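Local coordinates for protein putative beta-glucosidase (Bifidobacterium adolescentis, PDB 5WAB) that hydrolyses beta-glucosidic bonds as a family 3 glycoside hydrolase, and probably also releases terminal arabinopyranosyl groups from ginsenoside Rb2, at residues Tyr40-Gly45 and Val104-Gly109; His47-Ser52 and Ile98-Ala103; Arg177-Pro182 and Glu522-Gly527; Thr343-Gly348 and Leu410-Glu415; Val595-His600 and Phe627-Glu632. One frame throughout, in Å; residues are numbered along the deposited sequence.

Interaction 1: Tyr40-Gly45 and Val104-Gly109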
# COMPACT_ATOMS: atom_id res chain seq x y z
N TYR A 40 -20.32 -19.39 0.51
CA TYR A 40 -19.02 -19.39 1.17
C TYR A 40 -18.83 -18.13 2.00
O TYR A 40 -19.40 -17.08 1.73
CB TYR A 40 -17.91 -19.49 0.12
CG TYR A 40 -17.86 -20.79 -0.66
CD1 TYR A 40 -18.03 -22.01 -0.02
CD2 TYR A 40 -17.63 -20.79 -2.03
CE1 TYR A 40 -17.98 -23.19 -0.73
CE2 TYR A 40 -17.57 -21.97 -2.74
CZ TYR A 40 -17.75 -23.17 -2.09
OH TYR A 40 -17.70 -24.35 -2.79
N MET A 41 -17.97 -18.25 3.02
CA MET A 41 -17.71 -17.15 3.93
C MET A 41 -16.73 -16.15 3.32
O MET A 41 -15.75 -16.53 2.66
CB MET A 41 -17.14 -17.66 5.26
CG MET A 41 -16.79 -16.54 6.25
SD MET A 41 -16.03 -17.08 7.80
CE MET A 41 -17.38 -17.96 8.58
N ILE A 42 -17.02 -14.87 3.53
CA ILE A 42 -16.17 -13.76 3.13
C ILE A 42 -15.78 -13.03 4.41
O ILE A 42 -16.64 -12.76 5.25
CB ILE A 42 -16.92 -12.83 2.14
CG1 ILE A 42 -16.52 -13.14 0.71
CG2 ILE A 42 -16.69 -11.37 2.44
CD1 ILE A 42 -16.84 -14.55 0.29
N THR A 43 -14.49 -12.73 4.57
CA THR A 43 -14.04 -12.05 5.78
C THR A 43 -12.76 -11.25 5.52
O THR A 43 -12.05 -11.47 4.53
CB THR A 43 -13.81 -13.03 6.95
OG1 THR A 43 -13.45 -12.29 8.12
CG2 THR A 43 -12.68 -13.99 6.63
N ASP A 44 -12.48 -10.34 6.44
CA ASP A 44 -11.39 -9.38 6.31
C ASP A 44 -10.02 -10.05 6.37
O ASP A 44 -9.85 -11.19 6.81
CB ASP A 44 -11.46 -8.32 7.40
CG ASP A 44 -12.31 -7.16 7.00
OD1 ASP A 44 -12.20 -6.73 5.84
OD2 ASP A 44 -13.11 -6.69 7.84
N GLY A 45 -9.02 -9.29 5.92
CA GLY A 45 -7.65 -9.66 6.11
C GLY A 45 -6.68 -9.14 5.07
O GLY A 45 -6.12 -9.92 4.29
N VAL A 104 -13.02 -15.97 0.14
CA VAL A 104 -12.47 -14.68 -0.27
C VAL A 104 -11.95 -13.97 0.97
O VAL A 104 -12.66 -13.88 1.98
CB VAL A 104 -13.51 -13.81 -0.99
CG1 VAL A 104 -12.88 -12.53 -1.50
CG2 VAL A 104 -14.18 -14.58 -2.12
N ILE A 105 -10.71 -13.48 0.90
CA ILE A 105 -10.13 -12.66 1.95
C ILE A 105 -10.12 -11.22 1.47
O ILE A 105 -9.70 -10.93 0.34
CB ILE A 105 -8.72 -13.16 2.32
CG1 ILE A 105 -8.16 -12.39 3.51
CG2 ILE A 105 -7.76 -13.13 1.13
CD1 ILE A 105 -7.02 -13.10 4.19
N LEU A 106 -10.62 -10.31 2.31
CA LEU A 106 -10.99 -8.96 1.87
C LEU A 106 -9.77 -8.04 1.90
O LEU A 106 -9.59 -7.21 2.79
CB LEU A 106 -12.13 -8.41 2.73
CG LEU A 106 -13.41 -9.23 2.67
CD1 LEU A 106 -14.49 -8.66 3.58
CD2 LEU A 106 -13.91 -9.33 1.23
N GLY A 107 -8.95 -8.16 0.87
CA GLY A 107 -7.78 -7.34 0.72
C GLY A 107 -7.10 -7.67 -0.59
O GLY A 107 -7.54 -8.55 -1.33
N PRO A 108 -6.01 -6.95 -0.92
CA PRO A 108 -5.45 -5.86 -0.12
C PRO A 108 -6.04 -4.50 -0.48
O PRO A 108 -6.77 -4.37 -1.47
CB PRO A 108 -3.96 -5.93 -0.48
CG PRO A 108 -3.97 -6.36 -1.93
CD PRO A 108 -5.18 -7.27 -2.09
N GLY A 109 -5.73 -3.48 0.33
CA GLY A 109 -6.15 -2.12 0.05
C GLY A 109 -5.00 -1.37 -0.61
O GLY A 109 -3.86 -1.44 -0.15
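Strands 41-44 and 102-106 are neighbouring parallel strands, the first two in the order of the N-terminal domain's parallel sheet. The axes of 41-44 and 104-106 approach to 4.6 Å. Thr43 carries the pairing. Its N-H points almost straight (167°) at Val104 O, but the bond is weak at 3.4 Å. Its carbonyl O accepts the stronger bond from Leu106 N, 2.9 Å, in the carbonyl plane. The same oxygen also meets Ile105 CA in a CA-H...O contact of 3.4 Å. Ile42, Val104 and Leu106 share one face of the sheet. Ile42 and Val104 run side by side, with Ile42 CG1 3.5 Å from Val104 CB. Leu106 crosses Ile42 at about a right angle, and its CD2 lies 3.7 Å from Ile42 CG2. Thr43 and Ile105 are on the other face, where Thr43 OG1 bonds to Arg50 O. Ile105 CG1 is anti to the backbone N (chi1 -175°) and touches Gly45 O at 3.3 Å. A CB on Gly45 would collide with Ile105 CD1, and the backbone angles there also call for glycine. Asp44 OD1 packs beside Leu106 CB and hydrogen-bonds a glycerol, probably from the crystallisation liquor, which may still mark a pocket. Helix 83-99 lies between the two strands in sequence. This is a beta-alpha-beta crossover, consistent with the TIM-barrel relationship of the family 3 N-terminal domain.

Interaction 2: His47-Ser52 and Ile98-Ala103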
# COMPACT_ATOMS: atom_id res chain seq x y z
N HIS A 47 -3.82 -8.04 5.88
CA HIS A 47 -2.56 -8.57 6.38
C HIS A 47 -2.78 -9.80 7.26
O HIS A 47 -2.04 -10.02 8.22
CB HIS A 47 -1.77 -7.49 7.12
CG HIS A 47 -2.53 -6.84 8.23
ND1 HIS A 47 -3.14 -5.61 8.09
CD2 HIS A 47 -2.78 -7.23 9.50
CE1 HIS A 47 -3.73 -5.28 9.22
NE2 HIS A 47 -3.53 -6.25 10.10
N GLY A 48 -3.78 -10.61 6.94
CA GLY A 48 -4.01 -11.86 7.64
C GLY A 48 -5.47 -12.18 7.88
O GLY A 48 -6.31 -11.29 8.04
N LEU A 49 -5.79 -13.47 7.93
CA LEU A 49 -7.16 -13.91 8.15
C LEU A 49 -7.70 -13.38 9.46
O LEU A 49 -7.10 -13.57 10.52
CB LEU A 49 -7.22 -15.43 8.14
CG LEU A 49 -8.58 -16.05 8.45
CD1 LEU A 49 -9.59 -15.65 7.41
CD2 LEU A 49 -8.46 -17.56 8.54
N ARG A 50 -8.84 -12.69 9.40
CA ARG A 50 -9.54 -12.19 10.58
C ARG A 50 -10.96 -12.74 10.54
O ARG A 50 -11.89 -12.06 10.10
CB ARG A 50 -9.52 -10.67 10.64
N LYS A 51 -11.11 -13.98 11.00
CA LYS A 51 -12.40 -14.64 11.05
C LYS A 51 -13.04 -14.37 12.42
O LYS A 51 -12.59 -13.52 13.18
CB LYS A 51 -12.19 -16.13 10.79
CG LYS A 51 -13.41 -16.93 10.39
CD LYS A 51 -13.05 -18.40 10.32
CE LYS A 51 -14.28 -19.27 10.13
NZ LYS A 51 -13.92 -20.71 10.17
N SER A 52 -14.10 -15.12 12.75
CA SER A 52 -14.80 -14.93 14.02
C SER A 52 -15.59 -16.17 14.42
O SER A 52 -15.04 -17.16 14.91
CB SER A 52 -15.72 -13.71 13.94
OG SER A 52 -16.53 -13.62 15.10
N ILE A 98 -7.98 -21.69 3.60
CA ILE A 98 -8.40 -23.03 3.21
C ILE A 98 -8.71 -23.87 4.45
O ILE A 98 -9.65 -24.67 4.45
CB ILE A 98 -7.33 -23.69 2.32
CG1 ILE A 98 -7.26 -22.95 0.98
CG2 ILE A 98 -7.65 -25.16 2.07
CD1 ILE A 98 -6.10 -23.37 0.10
N GLN A 99 -7.94 -23.70 5.52
CA GLN A 99 -8.25 -24.38 6.77
C GLN A 99 -9.58 -23.90 7.34
O GLN A 99 -10.38 -24.71 7.84
CB GLN A 99 -7.13 -24.15 7.79
CG GLN A 99 -7.49 -24.56 9.23
CD GLN A 99 -6.36 -24.31 10.21
OE1 GLN A 99 -5.24 -24.80 10.03
NE2 GLN A 99 -6.64 -23.55 11.26
N GLU A 100 -9.86 -22.60 7.26
CA GLU A 100 -11.00 -22.00 7.94
C GLU A 100 -12.21 -21.83 7.04
O GLU A 100 -13.17 -21.16 7.43
CB GLU A 100 -10.59 -20.65 8.54
CG GLU A 100 -9.54 -20.77 9.62
CD GLU A 100 -10.04 -21.53 10.83
OE1 GLU A 100 -11.17 -21.24 11.28
OE2 GLU A 100 -9.32 -22.42 11.32
N LYS A 101 -12.20 -22.45 5.86
CA LYS A 101 -13.34 -22.44 4.93
C LYS A 101 -13.75 -21.01 4.57
O LYS A 101 -14.92 -20.64 4.64
CB LYS A 101 -14.52 -23.21 5.51
CG LYS A 101 -14.14 -24.53 6.19
CD LYS A 101 -13.32 -25.46 5.31
CE LYS A 101 -14.11 -26.09 4.18
NZ LYS A 101 -13.26 -27.09 3.49
N VAL A 102 -12.75 -20.20 4.19
CA VAL A 102 -12.96 -18.82 3.77
C VAL A 102 -12.60 -18.72 2.29
O VAL A 102 -11.44 -18.91 1.91
CB VAL A 102 -12.10 -17.84 4.60
CG1 VAL A 102 -12.22 -16.44 4.03
CG2 VAL A 102 -12.52 -17.86 6.06
N ALA A 103 -13.59 -18.38 1.46
CA ALA A 103 -13.38 -18.39 0.01
C ALA A 103 -12.75 -17.10 -0.50
O ALA A 103 -12.03 -17.13 -1.50
CB ALA A 103 -14.69 -18.64 -0.73
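Polar contacts come first. Lys51 reaches out as an extended chain, its CG anti to the backbone N. Its NZ meets two oxygens of Glu100. Glu100 O accepts on a lone pair, in the carbonyl plane, at 2.9 Å from Lys51 NZ. Glu100 OE1 forms a salt bridge with Lys51 NZ at 3.0 Å, met from above the carboxylate plane. The Glu100 chain bends at chi2 (-64°), which places OE1 within reach of Lys51 NZ. Gln99 NE2 binds Glu100 OE2 on the anti lone pair at 2.9 Å, nearly straight at 172°, and so steadies the carboxylate. Glu100 directly follows helix 83-99, whose end is likely to add to the pull on the ammonium. The apolar contacts involve Leu49. Leu49 CD2 rests 3.6 Å from Glu100 CG, the two chains crossing at about a right angle. Leu49 CD1 meets Val102 CG2 tip to tip at 3.9 Å. An alanine at Lys51 would lose both bonds to Glu100 and would probably loosen the hold of the loop on the helix end. The arrangement ties the loop that follows strand 41-44 to the helix-to-strand turn of the same beta-alpha-beta unit, in the N-terminal domain of family 3 enzymes.

Interaction 3: Arg177-Pro182 and Glu522-Gly527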
# COMPACT_ATOMS: atom_id res chain seq x y z
N ARG A 177 -6.61 9.18 -13.56
CA ARG A 177 -5.94 8.24 -14.45
C ARG A 177 -4.50 7.99 -14.04
O ARG A 177 -3.99 6.87 -14.21
CB ARG A 177 -6.00 8.75 -15.89
CG ARG A 177 -7.39 8.83 -16.47
CD ARG A 177 -7.93 7.45 -16.75
NE ARG A 177 -9.19 7.50 -17.48
CZ ARG A 177 -9.79 6.43 -18.00
NH1 ARG A 177 -9.23 5.24 -17.87
NH2 ARG A 177 -10.94 6.57 -18.64
N GLU A 178 -3.80 9.00 -13.53
CA GLU A 178 -2.37 8.86 -13.26
C GLU A 178 -2.05 8.53 -11.80
O GLU A 178 -1.00 7.94 -11.54
CB GLU A 178 -1.61 10.13 -13.66
CG GLU A 178 -1.68 10.48 -15.14
CD GLU A 178 -0.69 11.56 -15.52
OE1 GLU A 178 0.34 11.70 -14.83
OE2 GLU A 178 -0.94 12.28 -16.51
N ILE A 179 -2.90 8.91 -10.85
CA ILE A 179 -2.62 8.74 -9.42
C ILE A 179 -3.45 7.62 -8.81
O ILE A 179 -2.92 6.65 -8.27
CB ILE A 179 -2.80 10.06 -8.64
CG1 ILE A 179 -1.96 11.19 -9.26
CG2 ILE A 179 -2.47 9.85 -7.18
CD1 ILE A 179 -0.47 10.93 -9.27
N TYR A 180 -4.78 7.73 -8.88
CA TYR A 180 -5.65 6.88 -8.08
C TYR A 180 -6.09 5.61 -8.80
O TYR A 180 -6.55 4.67 -8.13
CB TYR A 180 -6.87 7.68 -7.62
CG TYR A 180 -6.45 8.93 -6.88
CD1 TYR A 180 -6.11 8.86 -5.53
CD2 TYR A 180 -6.32 10.15 -7.53
CE1 TYR A 180 -5.69 9.98 -4.84
CE2 TYR A 180 -5.90 11.29 -6.84
CZ TYR A 180 -5.58 11.19 -5.50
OH TYR A 180 -5.16 12.29 -4.79
N PHE A 181 -5.89 5.52 -10.11
CA PHE A 181 -6.26 4.34 -10.88
C PHE A 181 -5.10 3.36 -11.11
O PHE A 181 -5.33 2.15 -11.01
CB PHE A 181 -6.85 4.74 -12.23
CG PHE A 181 -8.30 5.16 -12.17
CD1 PHE A 181 -9.01 5.06 -10.98
CD2 PHE A 181 -8.93 5.69 -13.28
CE1 PHE A 181 -10.35 5.45 -10.92
CE2 PHE A 181 -10.26 6.09 -13.22
CZ PHE A 181 -10.96 5.97 -12.04
N PRO A 182 -3.88 3.81 -11.44
CA PRO A 182 -2.86 2.86 -11.96
C PRO A 182 -2.60 1.65 -11.08
O PRO A 182 -2.30 0.57 -11.62
CB PRO A 182 -1.61 3.73 -12.10
CG PRO A 182 -2.15 5.06 -12.40
CD PRO A 182 -3.37 5.20 -11.53
N GLU A 522 -4.55 19.63 -5.80
CA GLU A 522 -3.14 19.41 -6.11
C GLU A 522 -2.94 18.63 -7.40
O GLU A 522 -1.82 18.61 -7.93
CB GLU A 522 -2.45 18.70 -4.95
CG GLU A 522 -2.86 17.24 -4.77
CD GLU A 522 -4.18 17.09 -4.03
OE1 GLU A 522 -4.69 18.10 -3.50
OE2 GLU A 522 -4.70 15.96 -3.98
N GLY A 523 -4.00 18.00 -7.92
CA GLY A 523 -3.90 17.29 -9.19
C GLY A 523 -2.99 16.09 -9.10
O GLY A 523 -3.08 15.30 -8.15
N VAL A 524 -2.09 15.94 -10.07
CA VAL A 524 -1.18 14.80 -10.03
C VAL A 524 -0.01 15.02 -9.09
O VAL A 524 0.77 14.09 -8.87
CB VAL A 524 -0.65 14.42 -11.42
CG1 VAL A 524 -1.80 13.99 -12.34
CG2 VAL A 524 0.14 15.57 -12.04
N PHE A 525 0.13 16.22 -8.51
CA PHE A 525 1.29 16.54 -7.67
C PHE A 525 1.00 16.12 -6.23
O PHE A 525 0.71 16.93 -5.35
CB PHE A 525 1.63 18.02 -7.79
CG PHE A 525 2.10 18.41 -9.17
CD1 PHE A 525 3.42 18.23 -9.55
CD2 PHE A 525 1.21 18.93 -10.10
CE1 PHE A 525 3.85 18.57 -10.82
CE2 PHE A 525 1.63 19.28 -11.37
CZ PHE A 525 2.95 19.10 -11.73
N VAL A 526 1.13 14.82 -6.00
CA VAL A 526 0.88 14.19 -4.71
C VAL A 526 2.21 13.68 -4.17
O VAL A 526 2.97 13.03 -4.89
CB VAL A 526 -0.14 13.05 -4.84
CG1 VAL A 526 -0.32 12.34 -3.51
CG2 VAL A 526 -1.46 13.59 -5.35
N GLY A 527 2.48 13.99 -2.90
CA GLY A 527 3.68 13.47 -2.27
C GLY A 527 4.94 13.99 -2.94
O GLY A 527 5.04 15.18 -3.28
O HOH W 1 -4.76 14.25 -6.47
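Ile179 is the main contributor from the helix. At its CB the chain forks: chi1 of -55° sets CG1 anti to the carbonyl carbon and CG2 anti to the backbone N. CG1 lies 3.8 Å from Val524 CA. CD1, the tip, touches Val524 O at 3.4 Å and also packs on Val524 CB. The other branch, CG2, sits 3.6 Å above the centre of the Tyr180 ring and faces Val526 CG2 at 4.3 Å. An alanine at Ile179 would lose both branches and would probably leave Val524, Val526 and the Tyr180 ring less well packed. Tyr180 extends the contact through one water at its ring edge. Its OH donates to that water at 2.6 Å. The water donates in turn to Glu522 OE2 at 3.0 Å and to Gly523 O at 2.6 Å. Glu522 OE2 also takes a salt bridge from Arg114. Gly523 has positive phi, as the type II' turn from Glu522 to Phe525 requires. The contact joins the N-terminal and C-terminal domains: residues 178-180 of helix 173-180 lie against the loop between strand 517-519 and helix 528-531.

Interaction 4: Thr343-Gly348 and Leu410-Glu415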
# COMPACT_ATOMS: atom_id res chain seq x y z
N THR A 343 4.71 -3.91 25.83
CA THR A 343 3.37 -4.00 25.26
C THR A 343 3.45 -3.54 23.81
O THR A 343 3.28 -2.34 23.53
CB THR A 343 2.37 -3.16 26.04
OG1 THR A 343 2.49 -3.45 27.44
CG2 THR A 343 0.95 -3.46 25.58
N PRO A 344 3.72 -4.43 22.87
CA PRO A 344 4.01 -3.99 21.50
C PRO A 344 2.76 -3.50 20.78
O PRO A 344 1.65 -3.99 21.00
CB PRO A 344 4.57 -5.25 20.83
CG PRO A 344 3.95 -6.37 21.59
CD PRO A 344 3.85 -5.89 23.02
N ARG A 345 2.97 -2.52 19.91
CA ARG A 345 1.96 -2.09 18.94
C ARG A 345 2.40 -2.61 17.58
O ARG A 345 3.40 -2.14 17.02
CB ARG A 345 1.78 -0.58 18.94
CG ARG A 345 0.84 -0.14 17.84
CD ARG A 345 0.06 1.11 18.18
NE ARG A 345 -0.99 1.34 17.20
CZ ARG A 345 -0.79 1.90 16.01
NH1 ARG A 345 0.43 2.28 15.65
NH2 ARG A 345 -1.80 2.07 15.17
N TYR A 346 1.64 -3.56 17.04
CA TYR A 346 2.05 -4.28 15.84
C TYR A 346 0.96 -4.40 14.78
O TYR A 346 1.22 -5.01 13.74
CB TYR A 346 2.53 -5.69 16.20
CG TYR A 346 1.45 -6.55 16.82
CD1 TYR A 346 1.14 -6.45 18.17
CD2 TYR A 346 0.75 -7.48 16.05
CE1 TYR A 346 0.15 -7.23 18.74
CE2 TYR A 346 -0.24 -8.27 16.62
CZ TYR A 346 -0.53 -8.14 17.96
OH TYR A 346 -1.51 -8.91 18.54
N GLN A 347 -0.23 -3.85 15.00
CA GLN A 347 -1.28 -3.86 13.98
C GLN A 347 -2.20 -2.67 14.23
O GLN A 347 -1.88 -1.77 15.01
CB GLN A 347 -2.04 -5.19 13.99
CG GLN A 347 -2.62 -5.60 15.34
CD GLN A 347 -3.53 -6.82 15.24
OE1 GLN A 347 -4.26 -7.00 14.26
NE2 GLN A 347 -3.51 -7.67 16.27
N GLY A 348 -3.35 -2.67 13.56
CA GLY A 348 -4.29 -1.57 13.68
C GLY A 348 -5.42 -1.87 14.65
O GLY A 348 -5.31 -1.63 15.85
N LEU A 410 3.29 5.84 18.25
CA LEU A 410 1.90 6.20 18.45
C LEU A 410 1.18 5.11 19.21
O LEU A 410 1.22 3.95 18.78
CB LEU A 410 1.22 6.42 17.11
CG LEU A 410 1.87 7.44 16.17
CD1 LEU A 410 1.11 7.48 14.85
CD2 LEU A 410 1.89 8.81 16.82
N PRO A 411 0.55 5.40 20.34
CA PRO A 411 -0.36 4.42 20.95
C PRO A 411 -1.61 4.28 20.10
O PRO A 411 -1.85 5.05 19.17
CB PRO A 411 -0.68 5.02 22.32
CG PRO A 411 0.31 6.11 22.52
CD PRO A 411 0.65 6.61 21.16
N GLU A 412 -2.42 3.27 20.42
CA GLU A 412 -3.59 2.97 19.60
C GLU A 412 -4.56 4.14 19.54
O GLU A 412 -5.15 4.41 18.49
CB GLU A 412 -4.30 1.72 20.12
CG GLU A 412 -3.64 0.41 19.74
CD GLU A 412 -4.55 -0.79 19.96
OE1 GLU A 412 -5.62 -0.61 20.58
OE2 GLU A 412 -4.19 -1.90 19.53
N ALA A 413 -4.72 4.87 20.65
CA ALA A 413 -5.64 6.00 20.68
C ALA A 413 -5.16 7.17 19.84
O ALA A 413 -5.97 8.03 19.48
CB ALA A 413 -5.89 6.45 22.12
N ALA A 414 -3.86 7.24 19.53
CA ALA A 414 -3.37 8.25 18.60
C ALA A 414 -3.68 7.89 17.15
O ALA A 414 -3.49 8.73 16.27
CB ALA A 414 -1.86 8.44 18.78
N GLU A 415 -4.15 6.67 16.90
CA GLU A 415 -4.62 6.21 15.60
C GLU A 415 -5.96 5.52 15.74
O GLU A 415 -6.15 4.37 15.36
CB GLU A 415 -3.63 5.25 14.93
CG GLU A 415 -2.26 5.83 14.64
CD GLU A 415 -1.44 4.94 13.72
OE1 GLU A 415 -1.86 4.74 12.56
OE2 GLU A 415 -0.39 4.42 14.15
O HOH W 2 -2.48 -1.94 17.51
O HOH W 3 -5.51 -4.13 17.54
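Arg345 forms the tight half of this contact and Glu412 the watery half. The Arg345 side chain leaves with CG anti to the backbone N and bends at chi2 (149°). Its CD comes to 3.1 Å from Leu410 O. The guanidinium then lies between two carbonyl groups. Gln347 O is 3.5 Å above one face, near the rim, and Pro411 O is farther off over the opposite face. Glu412 CG sits at the guanidinium edge, 3.8 Å from Arg345 NE. The tip makes a salt bridge, Arg345 NH1 to Glu415 OE2 at 2.7 Å. Its hydrogen bond is weak because it is bent to 122°, and the guanidinium and carboxylate planes are 60° apart. Glu415 OE2 has a second donor in Gly451 N, which is likely to help keep the carboxylate charged. Both segments follow adjacent parallel strands, 334-337 and 403-409, of the mixed sheet in the alpha/beta C-terminal domain, the second with a 3-10 turn at 412-414. Toward solvent the joint loosens. The exposed Glu412 stretches out toward Gly348 and meets it through water. One water lies 2.6 Å from Glu412 OE2 and 2.6 Å from Gln347 O, with more acceptors around it than protons to give. A second donates to Gly348 O at 3.0 Å and to Glu412 OE2 at 3.3 Å. The chain beyond Gly348 is unmodelled for two residues.

Interaction 5: Val595-His600 and Phe627-Glu632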
# COMPACT_ATOMS: atom_id res chain seq x y z
N VAL A 595 1.49 19.47 -20.90
CA VAL A 595 0.80 19.46 -19.62
C VAL A 595 1.82 19.53 -18.50
O VAL A 595 3.01 19.25 -18.69
CB VAL A 595 -0.10 18.21 -19.45
CG1 VAL A 595 -1.11 18.13 -20.58
CG2 VAL A 595 0.76 16.95 -19.41
N ALA A 596 1.34 19.93 -17.33
CA ALA A 596 2.18 19.96 -16.13
C ALA A 596 2.48 18.53 -15.68
O ALA A 596 1.58 17.69 -15.60
CB ALA A 596 1.49 20.74 -15.02
N ARG A 597 3.75 18.26 -15.39
CA ARG A 597 4.21 16.95 -14.97
C ARG A 597 5.22 17.08 -13.85
O ARG A 597 5.99 18.04 -13.81
CB ARG A 597 4.83 16.17 -16.14
CG ARG A 597 3.95 16.08 -17.38
CD ARG A 597 4.41 14.96 -18.29
NE ARG A 597 4.31 13.67 -17.61
CZ ARG A 597 4.77 12.53 -18.10
NH1 ARG A 597 5.38 12.52 -19.28
NH2 ARG A 597 4.64 11.40 -17.42
N PRO A 598 5.22 16.14 -12.91
CA PRO A 598 6.27 16.11 -11.88
C PRO A 598 7.65 15.97 -12.51
O PRO A 598 7.80 15.44 -13.61
CB PRO A 598 5.92 14.88 -11.04
CG PRO A 598 4.46 14.64 -11.31
CD PRO A 598 4.24 15.06 -12.72
N LYS A 599 8.67 16.42 -11.78
CA LYS A 599 10.02 16.37 -12.32
C LYS A 599 10.41 14.93 -12.66
O LYS A 599 11.00 14.68 -13.72
CB LYS A 599 11.03 16.98 -11.35
CG LYS A 599 12.39 17.23 -12.01
CD LYS A 599 13.27 18.14 -11.17
CE LYS A 599 13.89 17.38 -10.00
NZ LYS A 599 14.73 18.25 -9.14
N HIS A 600 10.08 13.98 -11.79
CA HIS A 600 10.28 12.58 -12.14
C HIS A 600 9.23 11.73 -11.43
O HIS A 600 8.61 12.15 -10.45
CB HIS A 600 11.70 12.11 -11.79
CG HIS A 600 12.07 12.28 -10.35
ND1 HIS A 600 13.22 11.73 -9.82
CD2 HIS A 600 11.45 12.91 -9.33
CE1 HIS A 600 13.28 12.02 -8.53
NE2 HIS A 600 12.22 12.74 -8.21
N PHE A 627 6.52 6.58 -20.11
CA PHE A 627 6.77 7.92 -20.64
C PHE A 627 5.49 8.66 -20.98
O PHE A 627 5.56 9.75 -21.57
CB PHE A 627 7.65 7.83 -21.90
CG PHE A 627 8.94 7.10 -21.68
CD1 PHE A 627 10.04 7.76 -21.15
CD2 PHE A 627 9.06 5.76 -22.02
CE1 PHE A 627 11.23 7.09 -20.95
CE2 PHE A 627 10.25 5.09 -21.82
CZ PHE A 627 11.34 5.76 -21.28
N ALA A 628 4.32 8.13 -20.63
CA ALA A 628 3.05 8.66 -21.09
C ALA A 628 2.28 9.32 -19.96
O ALA A 628 2.20 8.77 -18.85
CB ALA A 628 2.20 7.56 -21.72
N TYR A 629 1.68 10.47 -20.24
CA TYR A 629 0.73 11.09 -19.34
C TYR A 629 -0.67 10.91 -19.91
O TYR A 629 -0.86 10.57 -21.08
CB TYR A 629 1.03 12.58 -19.13
CG TYR A 629 1.07 13.42 -20.39
CD1 TYR A 629 -0.10 13.92 -20.97
CD2 TYR A 629 2.28 13.75 -21.00
CE1 TYR A 629 -0.06 14.70 -22.11
CE2 TYR A 629 2.33 14.52 -22.15
CZ TYR A 629 1.15 14.99 -22.70
OH TYR A 629 1.19 15.77 -23.83
N TRP A 630 -1.67 11.14 -19.06
CA TRP A 630 -3.04 11.14 -19.52
C TRP A 630 -3.37 12.49 -20.13
O TRP A 630 -3.19 13.53 -19.49
CB TRP A 630 -4.00 10.82 -18.38
CG TRP A 630 -5.40 10.68 -18.86
CD1 TRP A 630 -6.39 11.62 -18.83
CD2 TRP A 630 -5.97 9.53 -19.50
NE1 TRP A 630 -7.54 11.12 -19.39
CE2 TRP A 630 -7.31 9.84 -19.81
CE3 TRP A 630 -5.48 8.26 -19.81
CZ2 TRP A 630 -8.16 8.93 -20.43
CZ3 TRP A 630 -6.32 7.36 -20.43
CH2 TRP A 630 -7.65 7.70 -20.73
N SER A 631 -3.85 12.49 -21.36
CA SER A 631 -4.26 13.71 -22.04
C SER A 631 -5.78 13.78 -22.05
O SER A 631 -6.44 12.91 -22.63
CB SER A 631 -3.72 13.76 -23.47
OG SER A 631 -4.25 14.88 -24.16
N GLU A 632 -6.33 14.81 -21.41
CA GLU A 632 -7.77 15.00 -21.48
C GLU A 632 -8.18 15.48 -22.86
O GLU A 632 -9.34 15.32 -23.25
CB GLU A 632 -8.23 15.99 -20.41
CG GLU A 632 -7.94 15.53 -19.00
CD GLU A 632 -8.47 16.48 -17.95
OE1 GLU A 632 -9.26 17.39 -18.30
OE2 GLU A 632 -8.10 16.32 -16.76
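Apolar and CH-pi contacts dominate. Val595 CG2 sits squarely over one face of the Tyr629 ring, 3.5 Å from its centroid and 10° off the normal. This is a CH-pi contact. The other methyl, Val595 CG1, reaches the ring at Tyr629 CE1, 3.9 Å away. On both residues the first torsion puts an atom in the crowded position between the backbone N and the carbonyl carbon: CG2 of Val595 and CG of Tyr629 (chi1 57°). Aliphatic packing of Arg597 comes next. Its chain bends at chi3 (62°) and crosses Tyr629 at about a right angle. Arg597 CD lies 3.7 Å from Tyr629 CD2. Tyr629 CB sits over one face of the guanidinium, 3.8 Å from Arg597 NE. The guanidinium is turned well away from parallel to the ring, so the two do not stack. Polar contacts are long. Phe627 O lies near the guanidinium plane at its edge, 3.6 Å from Arg597 NH1. Ala628 O is 3.9 Å from Arg597 NH2. The tyrosine hydroxyl bonds away from this contact, to Glu640 and His638. The loop before strand 601-610 is thus laid on strand 628-631 of the fibronectin type III-like domain. No hydrogen bond links the two segments. The chemistry implies a joint set by shape: a methyl on a ring face and an arginine stem crossing beside it. The nearby carbonyl oxygens, at long range, probably add a weak electrostatic attraction.

How the interactions relate
Interactions 1 and 2 form one unit, their centres about 8 Å apart. Both use strand 102-106, and interaction 2 lies within interaction 1 in sequence. Interactions 3 and 5 form a second group, their centres about 10 Å apart. There Glu178 OE2 probably hydrogen-bonds Trp630 N (2.9 Å). Interaction 3 joins the N- and C-terminal domains, and interaction 5 lies in the fibronectin type III-like domain, so all three domains meet there. Interaction 4 belongs to the C-terminal domain, about 23 Å from interactions 1 and 2 between centres, though His47 packs near Gln347 across domains. In sequence it falls within interaction 3. Interactions 2 and 5 are farthest apart, about 42 Å between centres.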